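ABC transporter substrate-binding protein (Streptococcus pneumoniae, PDB 4OHN) probably delivers histidine to an ABC uptake transporter, holding the amino acid in the cleft between its two lobes. Local coordinates at residues 26-31 with 180-185; 103-108 with 203-208; 64-69 with 128-133. One frame throughout, in Å; residues are numbered along the deposited sequence.

Along the chain the segments run 26-31, 64-69, 103-108, 128-133, 180-185 and 203-208, so contact 3 falls within the span bridged by contact 1 and contact 2 crosses both. As in other two-lobed solute-binding proteins, contact 2 pairs the strands that pass between the lobes, whereas contacts 1 and 3 close the cleft. Strands 102-111 and 206-212 and, in contact 3, strand 127-130 share one mixed sheet; contact 1 adds helix 180-189. Contacts 1 and 2, centres about 13 Å apart, touch through Arg180 N and Glu105 O. Contact 3, about 14 Å from contact 1 and 17 Å from contact 2 between centres, meets contact 1 through the ligand imidazole, sandwiched between Phe28 and Trp66.

Contact 1 (26-31 with 180-185); sequences STFVPM and RVYANY. With HIS (histidine), chain B.
Val29 CG2 sits over the middle of one face of the Tyr182 ring, 3.6 Å from its centroid and almost on the ring normal, while Phe28 CD1 approaches the edge of that ring, 3.5 Å from Tyr182 CD1. The Phe28 and Tyr182 planes are inclined at 53°. One face of Phe28 carries the imidazole of the bound histidine: ligand CD2 lies over the ring centre, and ligand NE2 is 3.4 Å from Phe28 CG. That CG stands anti to the backbone N (chi1 -164°), which directs the stem of the ring toward the ligand. Farther along the helix, Pro30 CB covers a face of Tyr185, displaced toward the rim, 3.7 Å from the centroid; Val29 CB reaches Tyr185 CD1 at 3.6 Å.

Segment 26-31 thus runs past the first turns of helix 180-189 in the opposite lobe. Phe28 centres an inverse gamma turn, and a cis peptide precedes Pro30. The phenol of Tyr182 is held beyond the contact by Asn162 OD1, and Phe161 packs against its ring, while Trp243 of helix 235-244 touches both Pro30 and Tyr185.

The chemistry is therefore that of apolar cleft closure, with aromatic faces receiving aliphatic carbons. Its polar exception is Val29 O, buried without a conventional partner and approached by Tyr182 CA at 3.3 Å in a C-H...O contact. Tyr182 in turn backs Phe28, a second-shell residue behind a first-shell ring, consistent with ligand binding and lobe closure being coupled.

Contact 2 (103-108 with 203-208); sequences KNEQVL and LETEAF
Asn104 and Glu206 lie side by side on one face of an antiparallel strand pair, the two crossover strands that form the hinge in solute-binding proteins of this kind. Their backbones make a hydrogen-bonded pair, Asn104 N to Glu206 O at 2.9 Å and Glu206 N to Asn104 O at 2.8 Å. Lys103 and Ala207 form the adjoining non-hydrogen-bonded pair, with their side chains on the other face.

The Asn104 and Glu206 side chains point the same way, their amide and carboxylate planes 42° apart. Glu206 is deposited in two conformers; in the one described, its chain is extended beyond CG and OE1 accepts from two amides. Asn104 ND2 meets it nearly along the C-O axis at 3.1 Å, whereas Gln106 NE2, from a side chain that crosses Glu206 obliquely, arrives from above the carboxylate plane at 2.9 Å. Both donors come from the same face of that plane. A bend at chi2 (-68°) turns Gln106 CD back toward the carboxylate. Ser86 and Ser134 are further partners of OE1 and OE2, respectively, and both amides also make weak hydrogen bonds to Asp179 OD2, tying this acid to residues of the histidine pocket.

Asn104 has a second neighbour in Phe208, a pocket residue. The amide is inclined 29° to the ring, and Asn104 CB lies over one face, toward the rim, 3.9 Å from the centroid. Val181 of helix 180-189 touches both residues.

Beyond the strand pair, toward Leu203, the two backbones diverge. Leu203 CD1 still packs on Gln106 CB at 3.8 Å, and a water spans the gap between the backbones, donating to Gln106 O at 2.7 Å and accepting from Leu203 N at 3.2 Å.

Contact 3 (64-69 with 128-133); sequences IDWDLK and GAQAGS. With HIS (histidine), chain B.
Lys69 NZ bridges the two lobes by donating to two backbone carbonyls at once, Gly132 O across the cleft and Trp66 O on its own side, each at 2.8 Å. It meets Gly132 O in the carbonyl plane, on a lone pair. The same chain also serves as a backing for the indole in this two-lobed solute-binding fold: Lys69 CD lies over the centre of one Trp66 face, while ligand CE1 lies over the centre of the opposite face. The ring is thereby clamped between an aliphatic chain and the imidazole. A final bend (chi4 -63°) swings NZ from the chain's extended course.

Trp66 NE1 donates to ligand OXT at 3.1 Å. Gly132, in the type I turn from Gln130 to Ser133, has no side chain to hold segment 64-69 off, and its CA comes 4.6 Å from that of Asp67. Between them a water donates to Asp67 OD1 and accepts from Gly132 N at 2.9 Å.

Ser133 caps the following helix through Tyr136 N, and its hydroxyl also donates to Gln130 O. Gln130 crosses Trp66 at about a right angle, their planes only 14° apart. Its NE2 is fixed by Gln159 O and Asp25 OD2, which orients the amide so that Gln130 OE1 accepts from ligand ND1 at 2.7 Å, with an N-H...O angle of 170°.

Contact 1 (26-31 with 180-185)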
# COMPACT_ATOMS: atom_id res chain seq x y z
N SER A 26 -7.62 -2.11 -5.91
CA SER A 26 -7.40 -3.31 -6.71
C SER A 26 -6.43 -3.13 -7.86
O SER A 26 -6.32 -4.01 -8.71
CB SER A 26 -8.73 -3.86 -7.23
OG SER A 26 -9.29 -2.92 -8.11
N THR A 27 -5.69 -2.02 -7.87
CA THR A 27 -4.54 -1.89 -8.76
C THR A 27 -3.20 -2.00 -8.02
O THR A 27 -2.17 -1.95 -8.67
CB THR A 27 -4.53 -0.56 -9.51
OG1 THR A 27 -4.29 0.56 -8.64
CG2 THR A 27 -5.80 -0.32 -10.27
N PHE A 28 -3.20 -2.13 -6.69
CA PHE A 28 -1.94 -1.95 -5.95
C PHE A 28 -1.10 -3.23 -5.90
O PHE A 28 -1.11 -3.98 -4.93
CB PHE A 28 -2.20 -1.37 -4.57
CG PHE A 28 -0.95 -0.81 -3.93
CD1 PHE A 28 -0.44 0.39 -4.33
CD2 PHE A 28 -0.27 -1.52 -2.96
CE1 PHE A 28 0.72 0.91 -3.78
CE2 PHE A 28 0.89 -1.01 -2.40
CZ PHE A 28 1.39 0.21 -2.82
N VAL A 29 -0.33 -3.45 -6.96
CA VAL A 29 0.57 -4.59 -7.04
C VAL A 29 1.76 -4.38 -6.11
O VAL A 29 2.16 -3.25 -5.84
CB VAL A 29 1.12 -4.80 -8.47
CG1 VAL A 29 0.02 -5.11 -9.45
CG2 VAL A 29 1.93 -3.57 -8.97
N PRO A 30 2.36 -5.46 -5.61
CA PRO A 30 1.91 -6.85 -5.69
C PRO A 30 1.05 -7.22 -4.48
O PRO A 30 0.97 -8.40 -4.14
CB PRO A 30 3.23 -7.61 -5.62
CG PRO A 30 4.03 -6.81 -4.65
CD PRO A 30 3.61 -5.35 -4.85
N MET A 31 0.42 -6.24 -3.83
CA MET A 31 -0.23 -6.50 -2.55
C MET A 31 -1.64 -7.05 -2.72
O MET A 31 -2.02 -8.03 -2.07
CB MET A 31 -0.25 -5.22 -1.71
CG MET A 31 1.13 -4.54 -1.55
SD MET A 31 2.46 -5.65 -1.00
CE MET A 31 1.98 -5.89 0.72
N ARG A 180 7.96 1.83 -3.36
CA ARG A 180 8.99 1.02 -3.99
C ARG A 180 8.47 -0.38 -4.30
O ARG A 180 8.78 -0.93 -5.34
CB ARG A 180 10.25 0.97 -3.13
CG ARG A 180 11.49 0.42 -3.85
CD ARG A 180 12.75 0.68 -3.01
NE ARG A 180 13.97 0.77 -3.80
CZ ARG A 180 15.11 1.29 -3.35
NH1 ARG A 180 15.17 1.78 -2.12
NH2 ARG A 180 16.18 1.32 -4.13
N VAL A 181 7.68 -0.99 -3.42
CA VAL A 181 7.22 -2.35 -3.70
C VAL A 181 6.39 -2.39 -4.96
O VAL A 181 6.46 -3.33 -5.73
CB VAL A 181 6.41 -3.01 -2.55
CG1 VAL A 181 7.25 -3.11 -1.29
CG2 VAL A 181 5.08 -2.27 -2.31
N TYR A 182 5.58 -1.36 -5.16
CA TYR A 182 4.79 -1.32 -6.38
C TYR A 182 5.68 -1.13 -7.60
O TYR A 182 5.59 -1.87 -8.57
CB TYR A 182 3.74 -0.21 -6.27
CG TYR A 182 2.78 -0.08 -7.43
CD1 TYR A 182 1.42 -0.20 -7.27
CD2 TYR A 182 3.23 0.18 -8.70
CE1 TYR A 182 0.56 -0.07 -8.37
CE2 TYR A 182 2.41 0.29 -9.74
CZ TYR A 182 1.09 0.17 -9.59
OH TYR A 182 0.29 0.31 -10.73
N ALA A 183 6.54 -0.12 -7.56
CA ALA A 183 7.38 0.19 -8.70
C ALA A 183 8.19 -1.02 -9.12
O ALA A 183 8.23 -1.35 -10.33
CB ALA A 183 8.30 1.37 -8.38
N ASN A 184 8.83 -1.69 -8.17
CA ASN A 184 9.69 -2.85 -8.50
C ASN A 184 8.87 -3.95 -9.19
O ASN A 184 9.28 -4.49 -10.22
CB ASN A 184 10.32 -3.44 -7.23
CG ASN A 184 11.46 -2.61 -6.66
OD1 ASN A 184 12.02 -1.75 -7.33
ND2 ASN A 184 11.82 -2.90 -5.41
N TYR A 185 7.72 -4.29 -8.63
CA TYR A 185 6.92 -5.37 -9.19
C TYR A 185 6.34 -4.99 -10.56
O TYR A 185 6.41 -5.76 -11.52
CB TYR A 185 5.80 -5.78 -8.23
CG TYR A 185 5.02 -6.97 -8.71
CD1 TYR A 185 3.95 -6.81 -9.57
CD2 TYR A 185 5.36 -8.25 -8.30
CE1 TYR A 185 3.24 -7.89 -10.05
CE2 TYR A 185 4.66 -9.34 -8.76
CZ TYR A 185 3.59 -9.15 -9.62
OH TYR A 185 2.88 -10.25 -10.07
N HIS B . 1.27 2.75 0.74
CA HIS B . 0.43 3.85 0.22
C HIS B . -0.71 4.16 1.17
O HIS B . -0.85 3.46 2.20
CB HIS B . -0.04 3.60 -1.23
CG HIS B . -1.18 2.64 -1.43
ND1 HIS B . -2.13 2.85 -2.41
CD2 HIS B . -1.47 1.44 -0.87
CE1 HIS B . -2.97 1.84 -2.43
NE2 HIS B . -2.60 0.96 -1.51
OXT HIS B . -1.45 5.12 0.88

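Contact 2 (103-108 with 203-208)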
# COMPACT_ATOMS: atom_id res chain seq x y z
N LYS A 103 8.47 -3.65 5.55
CA LYS A 103 8.97 -2.30 5.33
C LYS A 103 8.65 -1.84 3.92
O LYS A 103 8.46 -2.64 3.01
CB LYS A 103 10.48 -2.24 5.55
CG LYS A 103 10.92 -2.74 6.93
CD LYS A 103 10.21 -1.98 8.05
CE LYS A 103 10.64 -2.48 9.41
NZ LYS A 103 10.13 -1.60 10.50
N ASN A 104 8.63 -0.52 3.74
CA ASN A 104 8.40 0.06 2.43
C ASN A 104 9.08 1.41 2.39
O ASN A 104 9.38 2.00 3.43
CB ASN A 104 6.90 0.21 2.20
CG ASN A 104 6.55 0.81 0.85
OD1 ASN A 104 6.99 0.32 -0.22
ND2 ASN A 104 5.83 1.93 0.91
N GLU A 105 9.36 1.89 1.19
CA GLU A 105 9.95 3.20 0.99
C GLU A 105 9.23 3.90 -0.14
O GLU A 105 8.75 3.25 -1.05
CB GLU A 105 11.43 3.11 0.66
CG GLU A 105 12.29 2.48 1.76
CD GLU A 105 12.19 0.95 1.81
OE1 GLU A 105 12.28 0.29 0.75
OE2 GLU A 105 12.03 0.40 2.92
N GLN A 106 9.12 5.21 -0.03
CA GLN A 106 8.64 6.03 -1.12
C GLN A 106 9.81 6.37 -2.03
O GLN A 106 10.90 6.77 -1.58
CB GLN A 106 7.95 7.28 -0.59
CG GLN A 106 6.72 6.99 0.30
CD GLN A 106 5.57 6.38 -0.47
OE1 GLN A 106 5.26 6.80 -1.59
NE2 GLN A 106 4.94 5.38 0.11
N VAL A 107 9.61 6.15 -3.31
CA VAL A 107 10.65 6.41 -4.31
C VAL A 107 10.10 7.32 -5.38
O VAL A 107 8.88 7.49 -5.56
CB VAL A 107 11.16 5.10 -4.99
CG1 VAL A 107 11.97 4.24 -3.99
CG2 VAL A 107 10.05 4.30 -5.59
N LEU A 108 11.00 7.99 -6.09
CA LEU A 108 10.69 8.60 -7.37
C LEU A 108 11.00 7.65 -8.49
O LEU A 108 12.01 6.92 -8.47
CB LEU A 108 11.47 9.88 -7.59
CG LEU A 108 11.00 11.16 -6.92
CD1 LEU A 108 11.83 12.33 -7.40
CD2 LEU A 108 9.51 11.39 -7.18
N LEU A 203 12.92 10.50 2.14
CA LEU A 203 11.77 10.36 3.03
C LEU A 203 12.07 9.23 4.00
O LEU A 203 12.88 8.36 3.72
CB LEU A 203 10.51 10.09 2.23
CG LEU A 203 10.14 11.24 1.30
CD1 LEU A 203 9.05 10.83 0.34
CD2 LEU A 203 9.72 12.48 2.10
N GLU A 204 11.47 9.27 5.18
CA GLU A 204 11.74 8.20 6.12
C GLU A 204 11.03 6.92 5.68
O GLU A 204 9.97 6.97 5.06
CB GLU A 204 11.39 8.56 7.56
CG GLU A 204 12.00 7.60 8.58
CD GLU A 204 13.48 7.34 8.34
OE1 GLU A 204 14.26 8.31 8.36
OE2 GLU A 204 13.85 6.17 8.10
N THR A 205 11.59 5.78 6.02
CA THR A 205 10.96 4.53 5.67
C THR A 205 9.53 4.44 6.23
O THR A 205 9.17 5.11 7.20
CB THR A 205 11.78 3.34 6.18
OG1 THR A 205 11.95 3.45 7.60
CG2 THR A 205 13.14 3.32 5.50
N GLU A 206 8.72 3.64 5.56
CA GLU A 206 7.40 3.30 6.02
C GLU A 206 7.38 1.81 6.42
O GLU A 206 8.31 1.03 6.13
CB GLU A 206 6.34 3.55 4.92
CG GLU A 206 6.05 5.04 4.58
CD GLU A 206 5.04 5.22 3.44
OE1 GLU A 206 4.83 4.24 2.72
OE2 GLU A 206 4.46 6.32 3.28
N ALA A 207 6.31 1.43 7.10
CA ALA A 207 5.94 0.03 7.26
C ALA A 207 4.47 -0.13 6.94
O ALA A 207 3.65 0.75 7.21
CB ALA A 207 6.24 -0.45 8.65
N PHE A 208 4.14 -1.28 6.37
CA PHE A 208 2.77 -1.66 6.10
C PHE A 208 2.17 -2.36 7.31
O PHE A 208 2.83 -3.16 7.98
CB PHE A 208 2.71 -2.64 4.93
CG PHE A 208 3.12 -2.09 3.58
CD1 PHE A 208 3.00 -0.75 3.26
CD2 PHE A 208 3.55 -2.96 2.59
CE1 PHE A 208 3.35 -0.29 1.99
CE2 PHE A 208 3.89 -2.50 1.33
CZ PHE A 208 3.79 -1.17 1.04
O HOH W 1 12.51 8.45 -0.25

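Contact 3 (64-69 with 128-133)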
# COMPACT_ATOMS: atom_id res chain seq x y z
N ILE A 64 -12.12 -0.77 -3.29
CA ILE A 64 -12.56 0.56 -2.90
C ILE A 64 -11.83 1.62 -3.72
O ILE A 64 -10.79 1.39 -4.33
CB ILE A 64 -12.32 0.84 -1.39
CG1 ILE A 64 -10.82 0.77 -1.05
CG2 ILE A 64 -13.13 -0.12 -0.52
CD1 ILE A 64 -10.48 1.21 0.38
N ASP A 65 -12.39 2.81 -3.70
CA ASP A 65 -11.71 4.00 -4.14
C ASP A 65 -10.74 4.37 -3.01
O ASP A 65 -11.17 4.62 -1.88
CB ASP A 65 -12.79 5.08 -4.34
CG ASP A 65 -12.25 6.42 -4.69
OD1 ASP A 65 -11.05 6.65 -4.63
OD2 ASP A 65 -13.10 7.27 -5.06
N TRP A 66 -9.45 4.38 -3.30
CA TRP A 66 -8.44 4.60 -2.27
C TRP A 66 -8.64 5.96 -1.59
O TRP A 66 -8.33 6.10 -0.41
CB TRP A 66 -7.03 4.44 -2.84
CG TRP A 66 -5.95 4.29 -1.82
CD1 TRP A 66 -4.91 5.13 -1.59
CD2 TRP A 66 -5.80 3.19 -0.90
NE1 TRP A 66 -4.12 4.65 -0.56
CE2 TRP A 66 -4.63 3.44 -0.15
CE3 TRP A 66 -6.52 2.03 -0.65
CZ2 TRP A 66 -4.19 2.59 0.85
CZ3 TRP A 66 -6.08 1.16 0.34
CH2 TRP A 66 -4.92 1.44 1.08
N ASP A 67 -9.22 6.92 -2.30
CA ASP A 67 -9.52 8.23 -1.73
C ASP A 67 -10.51 8.17 -0.57
O ASP A 67 -10.54 9.07 0.27
CB ASP A 67 -10.08 9.17 -2.81
CG ASP A 67 -9.07 9.53 -3.88
OD1 ASP A 67 -7.85 9.43 -3.63
OD2 ASP A 67 -9.52 9.99 -4.97
N LEU A 68 -11.35 7.15 -0.58
CA LEU A 68 -12.47 7.05 0.35
C LEU A 68 -12.25 6.05 1.47
O LEU A 68 -13.18 5.75 2.24
CB LEU A 68 -13.74 6.65 -0.42
CG LEU A 68 -14.09 7.47 -1.66
CD1 LEU A 68 -15.47 7.09 -2.17
CD2 LEU A 68 -14.02 8.96 -1.41
N LYS A 69 -11.04 5.51 1.60
CA LYS A 69 -10.81 4.39 2.50
C LYS A 69 -11.18 4.66 3.95
O LYS A 69 -11.78 3.81 4.59
CB LYS A 69 -9.37 3.89 2.38
CG LYS A 69 -8.33 4.90 2.77
CD LYS A 69 -6.97 4.46 2.29
CE LYS A 69 -5.94 5.57 2.37
NZ LYS A 69 -6.29 6.71 1.47
N GLY A 128 3.97 13.71 -10.32
CA GLY A 128 2.69 13.06 -10.07
C GLY A 128 2.71 12.25 -8.77
O GLY A 128 3.75 11.89 -8.26
N ALA A 129 1.51 11.96 -8.28
CA ALA A 129 1.31 11.19 -7.04
C ALA A 129 -0.08 10.60 -7.03
O ALA A 129 -0.99 11.09 -7.70
CB ALA A 129 1.47 12.10 -5.80
N GLN A 130 -0.25 9.54 -6.24
CA GLN A 130 -1.58 9.02 -5.96
C GLN A 130 -2.24 9.86 -4.89
O GLN A 130 -1.68 10.08 -3.81
CB GLN A 130 -1.52 7.55 -5.52
CG GLN A 130 -2.91 7.02 -5.20
CD GLN A 130 -2.93 5.58 -4.71
OE1 GLN A 130 -2.13 5.18 -3.83
NE2 GLN A 130 -3.85 4.79 -5.24
N ALA A 131 -3.42 10.37 -5.20
CA ALA A 131 -4.07 11.38 -4.37
C ALA A 131 -4.25 10.94 -2.95
O ALA A 131 -4.02 11.73 -2.02
CB ALA A 131 -5.45 11.77 -4.96
N GLY A 132 -4.66 9.69 -2.76
CA GLY A 132 -4.99 9.19 -1.43
C GLY A 132 -3.82 8.51 -0.72
O GLY A 132 -3.99 7.87 0.31
N SER A 133 -2.63 8.63 -1.30
CA SER A 133 -1.48 7.89 -0.78
C SER A 133 -0.75 8.56 0.37
O SER A 133 -0.75 9.79 0.53
CB SER A 133 -0.47 7.63 -1.89
OG SER A 133 0.21 8.80 -2.30
N HIS B . 1.27 2.75 0.74
CA HIS B . 0.43 3.85 0.22
C HIS B . -0.71 4.16 1.17
O HIS B . -0.85 3.46 2.20
CB HIS B . -0.04 3.60 -1.23
CG HIS B . -1.18 2.64 -1.43
ND1 HIS B . -2.13 2.85 -2.41
CD2 HIS B . -1.47 1.44 -0.87
CE1 HIS B . -2.97 1.84 -2.43
NE2 HIS B . -2.60 0.96 -1.51
OXT HIS B . -1.45 5.12 0.88
O HOH W 2 -5.99 7.63 -4.36